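PDB 3V75: orotidine 5'-phosphate decarboxylase, which probably catalyses the decarboxylation of orotidine 5'-phosphate to UMP, the last step of de novo UMP biosynthesis. Local coordinates for residues D232-I244 and F258-S270. Sequence-based numbering, arbitrary orientation.
Sequences DLDINGPLLAPGI and FGAAVRNVVPNVS
Leu239, Leu240 and Ala241 pair in parallel with Val265, Val266 and Pro267, joining the seventh and eighth strands of a TIM barrel across a right-handed beta-alpha-beta crossover that runs through helix 254-258. Four backbone bonds zip the strands together, from Leu239 N to Asn264 O (2.9 Å) to Asn268 N on Ala241 O; Val266 is gripped through both its N and its O, as a parallel ladder requires. Beyond the ladder, Ile244 N reaches Asn268 O in a longer bond of 3.3 Å.

On the outer side, under the connecting helix, Ala241 CB meets CZ of Phe258 at 3.7 Å, while CG2 of Val265 lies over one face of that ring, offset toward its rim. CG of Leu239 is anti to the carbonyl carbon (chi1 -56°), and with an extended chi2 of 174° this carries CD1 to the CB of Ala261, 3.9 Å away. Leu233 CD1 reaches Phe258 CD2 from the preceding loop. On the barrel-interior face, the side chains of Leu240 and Val266 cross obliquely, CD1 of Leu240 coming to 4.0 Å from CG1 of Val266.

At the C-terminal end Ile244 covers Pro267 and Val269: its CG1 lies 3.7 Å from Pro267 CB, and its CB faces CG2 of Val269. Cutting Ile244 back to alanine is likely to strip Pro267 CB of this contact and open a gap beside the strand end. The side chain of Pro242 lies about 7 Å from that of Lys119, the predicted proton donor, which puts this end near the probable active site.

Water joins the segments at both ends. One molecule donates to the carbonyls of Leu233 and Gly237 and accepts from Asn264 ND2; another links Gly243 N to Asn268 OD1. The chemistry thus divides: directional backbone bonds fix the strand register, apolar contacts seat the crossover against the barrel wall, and water-bridged amides tie the flanking loops to it.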
loop_
_atom_site.group_PDB
_atom_site.type_symbol
_atom_site.label_atom_id
_atom_site.label_comp_id
_atom_site.label_asym_id
_atom_site.label_seq_id
_atom_site.Cartn_x
_atom_site.Cartn_y
_atom_site.Cartn_z
ATOM N N ASP A 232 -19.495 5.718 -15.952
ATOM C CA ASP A 232 -19.724 4.561 -16.816
ATOM C C ASP A 232 -19.060 3.337 -16.201
ATOM O O ASP A 232 -17.843 3.141 -16.291
ATOM C CB ASP A 232 -19.138 4.821 -18.207
ATOM C CG ASP A 232 -19.441 3.704 -19.169
ATOM O OD1 ASP A 232 -20.077 2.699 -18.780
ATOM O OD2 ASP A 232 -19.014 3.827 -20.350
ATOM N N LEU A 233 -19.871 2.525 -15.536
ATOM C CA LEU A 233 -19.359 1.339 -14.854
ATOM C C LEU A 233 -19.325 0.105 -15.771
ATOM O O LEU A 233 -18.956 -0.988 -15.304
ATOM C CB LEU A 233 -20.213 1.050 -13.598
ATOM C CG LEU A 233 -20.222 2.181 -12.578
ATOM C CD1 LEU A 233 -21.121 1.767 -11.352
ATOM C CD2 LEU A 233 -18.823 2.531 -12.140
ATOM N N ASP A 234 -19.694 0.278 -17.044
ATOM C CA ASP A 234 -19.674 -0.747 -18.096
ATOM C C ASP A 234 -18.207 -0.959 -18.486
ATOM O O ASP A 234 -17.858 -0.545 -19.606
ATOM C CB ASP A 234 -20.403 -0.235 -19.372
ATOM C CG ASP A 234 -20.683 -1.356 -20.409
ATOM O OD1 ASP A 234 -20.290 -2.504 -20.154
ATOM O OD2 ASP A 234 -21.305 -1.065 -21.481
ATOM N N ILE A 235 -17.359 -1.524 -17.630
ATOM C CA ILE A 235 -15.924 -1.675 -17.943
ATOM C C ILE A 235 -15.554 -3.098 -18.325
ATOM O O ILE A 235 -14.372 -3.409 -18.514
ATOM C CB ILE A 235 -15.039 -1.202 -16.769
ATOM C CG1 ILE A 235 -15.296 -2.041 -15.518
ATOM C CG2 ILE A 235 -15.303 0.281 -16.513
ATOM C CD1 ILE A 235 -14.261 -1.863 -14.405
ATOM N N ASN A 236 -16.550 -3.965 -18.472
ATOM C CA ASN A 236 -16.300 -5.390 -18.760
ATOM C C ASN A 236 -15.302 -5.995 -17.775
ATOM O O ASN A 236 -14.449 -6.849 -18.131
ATOM C CB ASN A 236 -15.866 -5.648 -20.213
ATOM C CG ASN A 236 -15.871 -7.117 -20.544
ATOM O OD1 ASN A 236 -16.744 -7.857 -20.055
ATOM N ND2 ASN A 236 -14.887 -7.578 -21.315
ATOM N N GLY A 237 -15.407 -5.565 -16.517
ATOM C CA GLY A 237 -14.617 -6.148 -15.443
ATOM C C GLY A 237 -15.373 -6.061 -14.136
ATOM O O GLY A 237 -16.399 -5.363 -14.042
ATOM N N PRO A 238 -14.910 -6.803 -13.140
ATOM C CA PRO A 238 -15.669 -6.912 -11.884
ATOM C C PRO A 238 -15.593 -5.610 -11.078
ATOM O O PRO A 238 -14.574 -4.863 -11.137
ATOM C CB PRO A 238 -14.974 -8.054 -11.144
ATOM C CG PRO A 238 -13.544 -8.066 -11.708
ATOM C CD PRO A 238 -13.703 -7.652 -13.168
ATOM N N LEU A 239 -16.644 -5.329 -10.301
ATOM C CA LEU A 239 -16.669 -4.121 -9.476
ATOM C C LEU A 239 -16.724 -4.587 -8.024
ATOM O O LEU A 239 -17.764 -5.097 -7.575
ATOM C CB LEU A 239 -17.917 -3.301 -9.811
ATOM C CG LEU A 239 -18.088 -2.922 -11.288
ATOM C CD1 LEU A 239 -19.443 -2.253 -11.493
ATOM C CD2 LEU A 239 -16.961 -1.956 -11.714
ATOM N N LEU A 240 -15.622 -4.465 -7.301
ATOM C CA LEU A 240 -15.601 -4.895 -5.908
ATOM C C LEU A 240 -16.301 -3.813 -5.118
ATOM O O LEU A 240 -15.890 -2.633 -5.142
ATOM C CB LEU A 240 -14.172 -5.066 -5.428
ATOM C CG LEU A 240 -13.952 -5.360 -3.951
ATOM C CD1 LEU A 240 -14.543 -6.738 -3.605
ATOM C CD2 LEU A 240 -12.447 -5.301 -3.638
ATOM N N ALA A 241 -17.380 -4.192 -4.433
ATOM C CA ALA A 241 -18.231 -3.197 -3.800
ATOM C C ALA A 241 -18.254 -3.409 -2.305
ATOM O O ALA A 241 -19.065 -4.187 -1.806
ATOM C CB ALA A 241 -19.642 -3.249 -4.382
ATOM N N PRO A 242 -17.398 -2.704 -1.571
ATOM C CA PRO A 242 -17.508 -2.770 -0.112
ATOM C C PRO A 242 -18.777 -2.034 0.396
ATOM O O PRO A 242 -19.380 -1.136 -0.300
ATOM C CB PRO A 242 -16.226 -2.087 0.381
ATOM C CG PRO A 242 -15.686 -1.328 -0.789
ATOM C CD PRO A 242 -16.343 -1.804 -2.047
ATOM N N GLY A 243 -19.156 -2.397 1.627
ATOM C CA GLY A 243 -20.251 -1.708 2.288
ATOM C C GLY A 243 -21.564 -2.457 2.221
ATOM O O GLY A 243 -22.600 -1.884 2.615
ATOM N N ILE A 244 -21.573 -3.695 1.758
ATOM C CA ILE A 244 -22.851 -4.383 1.626
ATOM C C ILE A 244 -23.392 -4.667 3.031
ATOM O O ILE A 244 -22.662 -5.122 3.918
ATOM C CB ILE A 244 -22.717 -5.689 0.843
ATOM C CG1 ILE A 244 -21.977 -5.478 -0.480
ATOM C CG2 ILE A 244 -24.081 -6.332 0.650
ATOM C CD1 ILE A 244 -22.699 -4.522 -1.421
ATOM N N PHE A 258 -26.218 0.037 -8.883
ATOM C CA PHE A 258 -25.262 -0.278 -9.946
ATOM C C PHE A 258 -25.836 -0.360 -11.358
ATOM O O PHE A 258 -25.066 -0.443 -12.331
ATOM C CB PHE A 258 -24.505 -1.555 -9.611
ATOM C CG PHE A 258 -23.520 -1.380 -8.500
ATOM C CD1 PHE A 258 -23.840 -1.741 -7.186
ATOM C CD2 PHE A 258 -22.263 -0.824 -8.764
ATOM C CE1 PHE A 258 -22.927 -1.549 -6.162
ATOM C CE2 PHE A 258 -21.347 -0.638 -7.739
ATOM C CZ PHE A 258 -21.661 -0.996 -6.455
ATOM N N GLY A 259 -27.162 -0.316 -11.513
ATOM C CA GLY A 259 -27.732 -0.416 -12.858
ATOM C C GLY A 259 -27.421 -1.754 -13.521
ATOM O O GLY A 259 -27.242 -2.777 -12.839
ATOM N N ALA A 260 -27.275 -1.734 -14.851
ATOM C CA ALA A 260 -26.982 -2.948 -15.605
ATOM C C ALA A 260 -25.664 -3.580 -15.162
ATOM O O ALA A 260 -25.494 -4.804 -15.209
ATOM C CB ALA A 260 -26.952 -2.662 -17.089
ATOM N N ALA A 261 -24.739 -2.752 -14.669
ATOM C CA ALA A 261 -23.471 -3.283 -14.218
ATOM C C ALA A 261 -23.549 -4.138 -12.948
ATOM O O ALA A 261 -22.534 -4.722 -12.523
ATOM C CB ALA A 261 -22.463 -2.154 -14.008
ATOM N N VAL A 262 -24.732 -4.241 -12.321
ATOM C CA VAL A 262 -24.830 -5.032 -11.092
ATOM C C VAL A 262 -24.424 -6.489 -11.314
ATOM O O VAL A 262 -23.987 -7.159 -10.383
ATOM C CB VAL A 262 -26.277 -4.960 -10.465
ATOM C CG1 VAL A 262 -27.277 -5.776 -11.301
ATOM C CG2 VAL A 262 -26.232 -5.388 -9.006
ATOM N N ARG A 263 -24.554 -6.974 -12.557
ATOM C CA ARG A 263 -24.189 -8.341 -12.857
ATOM C C ARG A 263 -22.689 -8.584 -12.704
ATOM O O ARG A 263 -22.259 -9.736 -12.544
ATOM C CB ARG A 263 -24.608 -8.686 -14.294
ATOM C CG ARG A 263 -23.912 -7.827 -15.391
ATOM C CD ARG A 263 -24.441 -8.232 -16.841
ATOM N NE ARG A 263 -23.699 -7.653 -17.996
ATOM C CZ ARG A 263 -23.447 -6.350 -18.188
ATOM N NH1 ARG A 263 -23.790 -5.453 -17.266
ATOM N NH2 ARG A 263 -22.804 -5.921 -19.284
ATOM N N ASN A 264 -21.902 -7.498 -12.744
ATOM C CA ASN A 264 -20.443 -7.586 -12.602
ATOM C C ASN A 264 -19.945 -7.208 -11.214
ATOM O O ASN A 264 -18.739 -7.160 -10.983
ATOM C CB ASN A 264 -19.768 -6.670 -13.645
ATOM C CG ASN A 264 -19.983 -7.155 -15.065
ATOM O OD1 ASN A 264 -20.414 -8.299 -15.285
ATOM N ND2 ASN A 264 -19.649 -6.308 -16.049
ATOM N N VAL A 265 -20.854 -6.969 -10.270
ATOM C CA VAL A 265 -20.471 -6.582 -8.929
ATOM C C VAL A 265 -20.045 -7.801 -8.117
ATOM O O VAL A 265 -20.719 -8.852 -8.149
ATOM C CB VAL A 265 -21.636 -5.823 -8.210
ATOM C CG1 VAL A 265 -21.342 -5.634 -6.729
ATOM C CG2 VAL A 265 -21.855 -4.488 -8.882
ATOM N N VAL A 266 -18.958 -7.630 -7.366
ATOM C CA VAL A 266 -18.515 -8.566 -6.350
ATOM C C VAL A 266 -18.883 -7.893 -5.037
ATOM O O VAL A 266 -18.171 -7.009 -4.549
ATOM C CB VAL A 266 -16.975 -8.774 -6.410
ATOM C CG1 VAL A 266 -16.534 -9.737 -5.304
ATOM C CG2 VAL A 266 -16.587 -9.292 -7.794
ATOM N N PRO A 267 -20.022 -8.296 -4.443
ATOM C CA PRO A 267 -20.502 -7.571 -3.253
ATOM C C PRO A 267 -19.742 -8.072 -2.036
ATOM O O PRO A 267 -19.771 -9.260 -1.731
ATOM C CB PRO A 267 -21.991 -7.981 -3.152
ATOM C CG PRO A 267 -22.261 -8.819 -4.433
ATOM C CD PRO A 267 -20.931 -9.375 -4.845
ATOM N N ASN A 268 -19.059 -7.178 -1.334
ATOM C CA ASN A 268 -18.281 -7.586 -0.191
ATOM C C ASN A 268 -19.022 -7.259 1.113
ATOM O O ASN A 268 -19.364 -6.096 1.369
ATOM C CB ASN A 268 -16.920 -6.858 -0.192
ATOM C CG ASN A 268 -16.097 -7.208 1.025
ATOM O OD1 ASN A 268 -16.127 -6.497 2.052
ATOM N ND2 ASN A 268 -15.413 -8.328 0.954
ATOM N N VAL A 269 -19.262 -8.290 1.928
ATOM C CA VAL A 269 -19.855 -8.137 3.253
ATOM C C VAL A 269 -18.780 -8.431 4.304
ATOM O O VAL A 269 -18.088 -9.452 4.198
ATOM C CB VAL A 269 -21.012 -9.144 3.449
ATOM C CG1 VAL A 269 -21.664 -8.958 4.828
ATOM C CG2 VAL A 269 -22.076 -9.048 2.333
ATOM N N SER A 270 -18.680 -7.595 5.316
ATOM C CA SER A 270 -17.776 -7.860 6.415
ATOM C C SER A 270 -18.595 -8.175 7.689
ATOM O O SER A 270 -18.933 -9.340 7.928
ATOM C CB SER A 270 -16.837 -6.675 6.588
ATOM O OG SER A 270 -16.056 -6.844 7.751
HETATM O O HOH W 1 -18.368 -3.739 -15.195
HETATM O O HOH W 2 -19.305 -7.177 -18.934
HETATM O O HOH W 3 -17.715 -4.218 3.177
HETATM O O HOH W 4 -19.982 -4.928 4.790
#